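Local coordinates for protein spartin (Homo sapiens, PDB 4U7I) that acts as a lipophagy receptor and lipid transfer protein in lipid droplet turnover, and binds the ESCRT-III protein IST1 through the MIT domain described here, at residues 5-10 with 66-71; 42-47 with 80-85. All blocks are in the same frame, centred on the assembly; numbering follows the deposited sequence.

The chain is the MIT domain of spartin, three helices (5-29, 33-51 and 63-90) running in succession, and both contacts are made by the last of them. Interaction 1 joins the start of helix 5-29 to residues 66-71 near the start of helix 63-90; interaction 2 joins helix 33-51 to residues 80-85 of that same helix, with the centres of the two contacts about 18 Å apart. Along the chain the segments alternate, 5-10, 42-47, 66-71, 80-85. At these contacts helix 63-90 runs in the same general direction as helix 5-29 and opposite to helix 33-51, and interaction 2 lies beside the bound IST1 peptide.

Interaction 1: 5-10 with 66-71; sequences AEIKII and ESARQM
I10 divides its branches between A68 and M71, and all side-chain contact between the two helices is apolar. The CD1 end of I10 reaches CB of A68 at 3.9 Å. Its other branch, CG2, stands anti to the backbone N (chi1 -71° for CG1), which directs this methyl to CB of M71 at 4.0 Å. One turn earlier I7 adds a looser touch, CG2 to CB of A68 at 4.2 Å, so that A68 receives both isoleucines. The small A68 side chain allows the backbones to come near here: the CA atoms of I7 and A68 are 6.1 Å apart.

No hydrogen bond crosses between the segments; CG2 of I10 also rests 3.8 Å from the carbonyl O of A68, a van der Waals contact.

The surroundings extend the same apolar layer: I7 also touches W65, I10 touches I53 and M75, and M71 packs on Y14. R69, whose CB points away from 5-10, hydrogen-bonds through NH1 to the carbonyls of S55 and H60 in the connection before helix 63-90. The segment axes approach to 9.8 Å and cross at 32°, the same-direction pairing of first and third helices in the three-helix bundle of an MIT domain.

Interaction 2: 42-47 with 80-85; sequences QGIGHL and QNVRTR
I44 carries CG1 beside its backbone N (chi1 -73°) and continues extended to CD1, while V82 holds CG1 anti to its own N (chi1 177°); these torsions bring the two branches together. They meet between the second and third helices of the MIT three-helix bundle, whose segments run antiparallel, at 150°, with a closest axial approach of 10.1 Å. The I44 and V82 side chains run alongside one another in opposed senses, CG1 of I44 lying 3.7 Å from CG1 of V82. L47, one turn further along, reaches the second methyl of V82 more loosely, CD1 to CG2 at 4.4 Å. V82 is therefore met on both of its branches.

Helix 63-90 extends the contact with L79 and L86, which touch I44, and with M75 and L79, which touch L47. From the first helix A17 packs on L47 and V21 on V82, so all three helices meet around L47 and V82. L47, V82 and R85 each pack against an aromatic side chain of the bound IST1 peptide, so residues that join the helices here also line the peptide site. R85, besides meeting the peptide, forms a salt bridge through NE to OD2 of D28.

At the solvent-exposed margin the R83 chain, extended from CG to NE, passes roughly perpendicular to I44, and the methyl CD1 of I44 rests 3.8 Å from CG of R83.

Interaction 1: 5-10 with 66-71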
loop_
_atom_site.group_PDB
_atom_site.type_symbol
_atom_site.label_atom_id
_atom_site.label_comp_id
_atom_site.label_asym_id
_atom_site.label_seq_id
_atom_site.Cartn_x
_atom_site.Cartn_y
_atom_site.Cartn_z
ATOM N N ALA A 5 4.425 -17.363 -11.166
ATOM C CA ALA A 5 5.243 -16.859 -10.069
ATOM C C ALA A 5 5.157 -15.338 -9.938
ATOM O O ALA A 5 5.388 -14.782 -8.864
ATOM C CB ALA A 5 6.684 -17.285 -10.252
ATOM N N GLU A 6 4.841 -14.662 -11.035
ATOM C CA GLU A 6 4.721 -13.216 -10.988
ATOM C C GLU A 6 3.491 -12.831 -10.176
ATOM O O GLU A 6 3.481 -11.795 -9.515
ATOM C CB GLU A 6 4.656 -12.627 -12.399
ATOM C CG GLU A 6 5.996 -12.645 -13.141
ATOM N N ILE A 7 2.460 -13.672 -10.209
ATOM C CA ILE A 7 1.248 -13.379 -9.455
ATOM C C ILE A 7 1.489 -13.547 -7.954
ATOM O O ILE A 7 1.003 -12.745 -7.156
ATOM C CB ILE A 7 0.060 -14.256 -9.908
ATOM C CG1 ILE A 7 -0.310 -13.928 -11.356
ATOM C CG2 ILE A 7 -1.156 -14.030 -9.022
ATOM C CD1 ILE A 7 -1.448 -14.764 -11.911
ATOM N N LYS A 8 2.254 -14.560 -7.548
ATOM C CA LYS A 8 2.466 -14.718 -6.110
ATOM C C LYS A 8 3.304 -13.557 -5.563
ATOM O O LYS A 8 3.066 -13.094 -4.446
ATOM C CB LYS A 8 3.103 -16.074 -5.778
ATOM C CG LYS A 8 4.245 -16.490 -6.664
ATOM C CD LYS A 8 4.624 -17.948 -6.428
ATOM N N ILE A 9 4.246 -13.052 -6.355
ATOM C CA ILE A 9 4.998 -11.859 -5.959
ATOM C C ILE A 9 4.052 -10.680 -5.714
ATOM O O ILE A 9 4.160 -9.960 -4.711
ATOM C CB ILE A 9 6.039 -11.457 -7.024
ATOM C CG1 ILE A 9 7.222 -12.419 -6.996
ATOM C CG2 ILE A 9 6.524 -10.028 -6.785
ATOM C CD1 ILE A 9 8.141 -12.270 -8.184
ATOM N N ILE A 10 3.113 -10.488 -6.626
ATOM C CA ILE A 10 2.142 -9.405 -6.454
ATOM C C ILE A 10 1.303 -9.657 -5.202
ATOM O O ILE A 10 1.094 -8.758 -4.379
ATOM C CB ILE A 10 1.237 -9.267 -7.696
ATOM C CG1 ILE A 10 2.043 -8.699 -8.859
ATOM C CG2 ILE A 10 0.035 -8.360 -7.411
ATOM C CD1 ILE A 10 1.362 -8.889 -10.242
ATOM N N GLU A 66 -6.269 -11.151 -13.654
ATOM C CA GLU A 66 -7.224 -10.069 -13.454
ATOM C C GLU A 66 -7.198 -9.645 -11.995
ATOM O O GLU A 66 -7.186 -8.459 -11.673
ATOM C CB GLU A 66 -8.619 -10.508 -13.865
ATOM C CG GLU A 66 -8.684 -10.984 -15.300
ATOM C CD GLU A 66 -9.891 -11.850 -15.564
ATOM O OE1 GLU A 66 -10.756 -11.955 -14.665
ATOM O OE2 GLU A 66 -9.975 -12.424 -16.668
ATOM N N SER A 67 -7.170 -10.633 -11.111
ATOM C CA SER A 67 -7.113 -10.368 -9.686
ATOM C C SER A 67 -5.812 -9.649 -9.330
ATOM O O SER A 67 -5.795 -8.747 -8.486
ATOM C CB SER A 67 -7.240 -11.674 -8.901
ATOM O OG SER A 67 -7.206 -11.429 -7.508
ATOM N N ALA A 68 -4.726 -10.035 -9.988
ATOM C CA ALA A 68 -3.424 -9.426 -9.726
ATOM C C ALA A 68 -3.418 -7.967 -10.166
ATOM O O ALA A 68 -2.910 -7.090 -9.465
ATOM C CB ALA A 68 -2.321 -10.199 -10.435
ATOM N N ARG A 69 -3.992 -7.703 -11.333
ATOM C CA ARG A 69 -4.070 -6.321 -11.794
ATOM C C ARG A 69 -4.855 -5.490 -10.791
ATOM O O ARG A 69 -4.468 -4.363 -10.473
ATOM C CB ARG A 69 -4.709 -6.239 -13.189
ATOM C CG ARG A 69 -3.770 -6.710 -14.297
ATOM C CD ARG A 69 -4.359 -6.497 -15.696
ATOM N NE ARG A 69 -5.430 -7.429 -16.041
ATOM C CZ ARG A 69 -5.232 -8.602 -16.635
ATOM N NH1 ARG A 69 -4.001 -8.983 -16.959
ATOM N NH2 ARG A 69 -6.261 -9.394 -16.919
ATOM N N GLN A 70 -5.948 -6.037 -10.274
ATOM C CA GLN A 70 -6.782 -5.254 -9.350
ATOM C C GLN A 70 -6.032 -5.006 -8.045
ATOM O O GLN A 70 -6.169 -3.947 -7.414
ATOM C CB GLN A 70 -8.120 -5.958 -9.100
ATOM C CG GLN A 70 -8.971 -6.052 -10.374
ATOM C CD GLN A 70 -10.439 -6.300 -10.104
ATOM O OE1 GLN A 70 -10.848 -6.493 -8.960
ATOM N NE2 GLN A 70 -11.246 -6.288 -11.164
ATOM N N MET A 71 -5.221 -5.972 -7.643
ATOM C CA MET A 71 -4.361 -5.762 -6.487
ATOM C C MET A 71 -3.406 -4.608 -6.734
ATOM O O MET A 71 -3.161 -3.788 -5.846
ATOM C CB MET A 71 -3.574 -7.027 -6.162
ATOM C CG MET A 71 -4.413 -8.094 -5.506
ATOM S SD MET A 71 -3.377 -9.472 -4.975
ATOM C CE MET A 71 -4.594 -10.499 -4.163
#

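Interaction 2: 42-47 with 80-85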
loop_
_atom_site.group_PDB
_atom_site.type_symbol
_atom_site.label_atom_id
_atom_site.label_comp_id
_atom_site.label_asym_id
_atom_site.label_seq_id
_atom_site.Cartn_x
_atom_site.Cartn_y
_atom_site.Cartn_z
ATOM N N GLN A 42 8.331 1.043 5.186
ATOM C CA GLN A 42 8.369 -0.379 4.867
ATOM C C GLN A 42 7.235 -0.710 3.914
ATOM O O GLN A 42 7.420 -1.473 2.968
ATOM C CB GLN A 42 8.290 -1.242 6.127
ATOM C CG GLN A 42 9.491 -1.065 7.025
ATOM C CD GLN A 42 9.461 -1.989 8.209
ATOM O OE1 GLN A 42 9.580 -3.209 8.059
ATOM N NE2 GLN A 42 9.290 -1.419 9.403
ATOM N N GLY A 43 6.070 -0.109 4.141
ATOM C CA GLY A 43 4.934 -0.357 3.273
ATOM C C GLY A 43 5.224 0.092 1.847
ATOM O O GLY A 43 4.905 -0.613 0.890
ATOM N N ILE A 44 5.844 1.261 1.706
ATOM C CA ILE A 44 6.213 1.783 0.387
ATOM C C ILE A 44 7.078 0.781 -0.381
ATOM O O ILE A 44 6.861 0.567 -1.572
ATOM C CB ILE A 44 6.939 3.146 0.515
ATOM C CG1 ILE A 44 5.920 4.224 0.885
ATOM C CG2 ILE A 44 7.635 3.513 -0.782
ATOM C CD1 ILE A 44 6.517 5.583 1.217
ATOM N N GLY A 45 8.025 0.142 0.303
ATOM C CA GLY A 45 8.898 -0.828 -0.341
ATOM C C GLY A 45 8.099 -1.971 -0.942
ATOM O O GLY A 45 8.312 -2.366 -2.093
ATOM N N HIS A 46 7.170 -2.506 -0.159
ATOM C CA HIS A 46 6.338 -3.603 -0.641
ATOM C C HIS A 46 5.402 -3.144 -1.749
ATOM O O HIS A 46 5.194 -3.879 -2.721
ATOM C CB HIS A 46 5.544 -4.212 0.511
ATOM C CG HIS A 46 6.417 -4.770 1.589
ATOM N ND1 HIS A 46 7.234 -5.859 1.384
ATOM C CD2 HIS A 46 6.628 -4.375 2.863
ATOM C CE1 HIS A 46 7.906 -6.117 2.492
ATOM N NE2 HIS A 46 7.558 -5.230 3.405
ATOM N N LEU A 47 4.832 -1.946 -1.617
ATOM C CA LEU A 47 3.905 -1.455 -2.644
ATOM C C LEU A 47 4.640 -1.323 -3.973
ATOM O O LEU A 47 4.152 -1.760 -5.025
ATOM C CB LEU A 47 3.286 -0.099 -2.261
ATOM C CG LEU A 47 2.338 -0.141 -1.059
ATOM C CD1 LEU A 47 2.155 1.247 -0.503
ATOM C CD2 LEU A 47 1.002 -0.721 -1.484
ATOM N N GLN A 80 0.215 6.255 -3.339
ATOM C CA GLN A 80 0.038 7.705 -3.398
ATOM C C GLN A 80 -0.288 8.272 -2.018
ATOM O O GLN A 80 0.334 9.232 -1.571
ATOM C CB GLN A 80 -1.070 8.089 -4.377
ATOM C CG GLN A 80 -0.823 7.659 -5.801
ATOM C CD GLN A 80 -2.043 7.889 -6.673
ATOM O OE1 GLN A 80 -2.938 8.661 -6.318
ATOM N NE2 GLN A 80 -2.091 7.211 -7.813
ATOM N N ASN A 81 -1.255 7.667 -1.340
ATOM C CA ASN A 81 -1.659 8.153 -0.014
ATOM C C ASN A 81 -0.549 8.054 1.034
ATOM O O ASN A 81 -0.361 8.986 1.825
ATOM C CB ASN A 81 -2.890 7.397 0.478
ATOM C CG ASN A 81 -4.105 7.645 -0.394
ATOM O OD1 ASN A 81 -4.210 8.685 -1.043
ATOM N ND2 ASN A 81 -5.022 6.688 -0.425
ATOM N N VAL A 82 0.173 6.933 1.045
ATOM C CA VAL A 82 1.266 6.747 2.012
ATOM C C VAL A 82 2.387 7.745 1.748
ATOM O O VAL A 82 2.952 8.343 2.679
ATOM C CB VAL A 82 1.840 5.309 1.971
ATOM C CG1 VAL A 82 3.025 5.167 2.923
ATOM C CG2 VAL A 82 0.763 4.296 2.340
ATOM N N ARG A 83 2.712 7.948 0.478
ATOM C CA ARG A 83 3.793 8.869 0.154
ATOM C C ARG A 83 3.444 10.297 0.579
ATOM O O ARG A 83 4.306 11.040 1.065
ATOM C CB ARG A 83 4.124 8.792 -1.336
ATOM C CG ARG A 83 5.058 7.625 -1.652
ATOM C CD ARG A 83 5.509 7.595 -3.105
ATOM N NE ARG A 83 6.814 6.947 -3.239
ATOM C CZ ARG A 83 7.296 6.451 -4.375
ATOM N NH1 ARG A 83 6.578 6.512 -5.491
ATOM N NH2 ARG A 83 8.500 5.893 -4.394
ATOM N N THR A 84 2.176 10.666 0.421
ATOM C CA THR A 84 1.721 11.987 0.852
ATOM C C THR A 84 1.847 12.129 2.369
ATOM O O THR A 84 2.418 13.103 2.873
ATOM C CB THR A 84 0.276 12.238 0.436
ATOM O OG1 THR A 84 0.215 12.325 -0.995
ATOM C CG2 THR A 84 -0.246 13.530 1.054
ATOM N N ARG A 85 1.319 11.155 3.100
ATOM C CA ARG A 85 1.348 11.225 4.563
ATOM C C ARG A 85 2.782 11.214 5.079
ATOM O O ARG A 85 3.129 11.918 6.034
ATOM C CB ARG A 85 0.556 10.065 5.174
ATOM C CG ARG A 85 0.488 10.102 6.695
ATOM C CD ARG A 85 -0.178 11.397 7.183
ATOM N NE ARG A 85 -0.291 11.426 8.644
ATOM C CZ ARG A 85 -0.782 12.450 9.334
ATOM N NH1 ARG A 85 -1.198 13.534 8.692
ATOM N NH2 ARG A 85 -0.851 12.400 10.661
#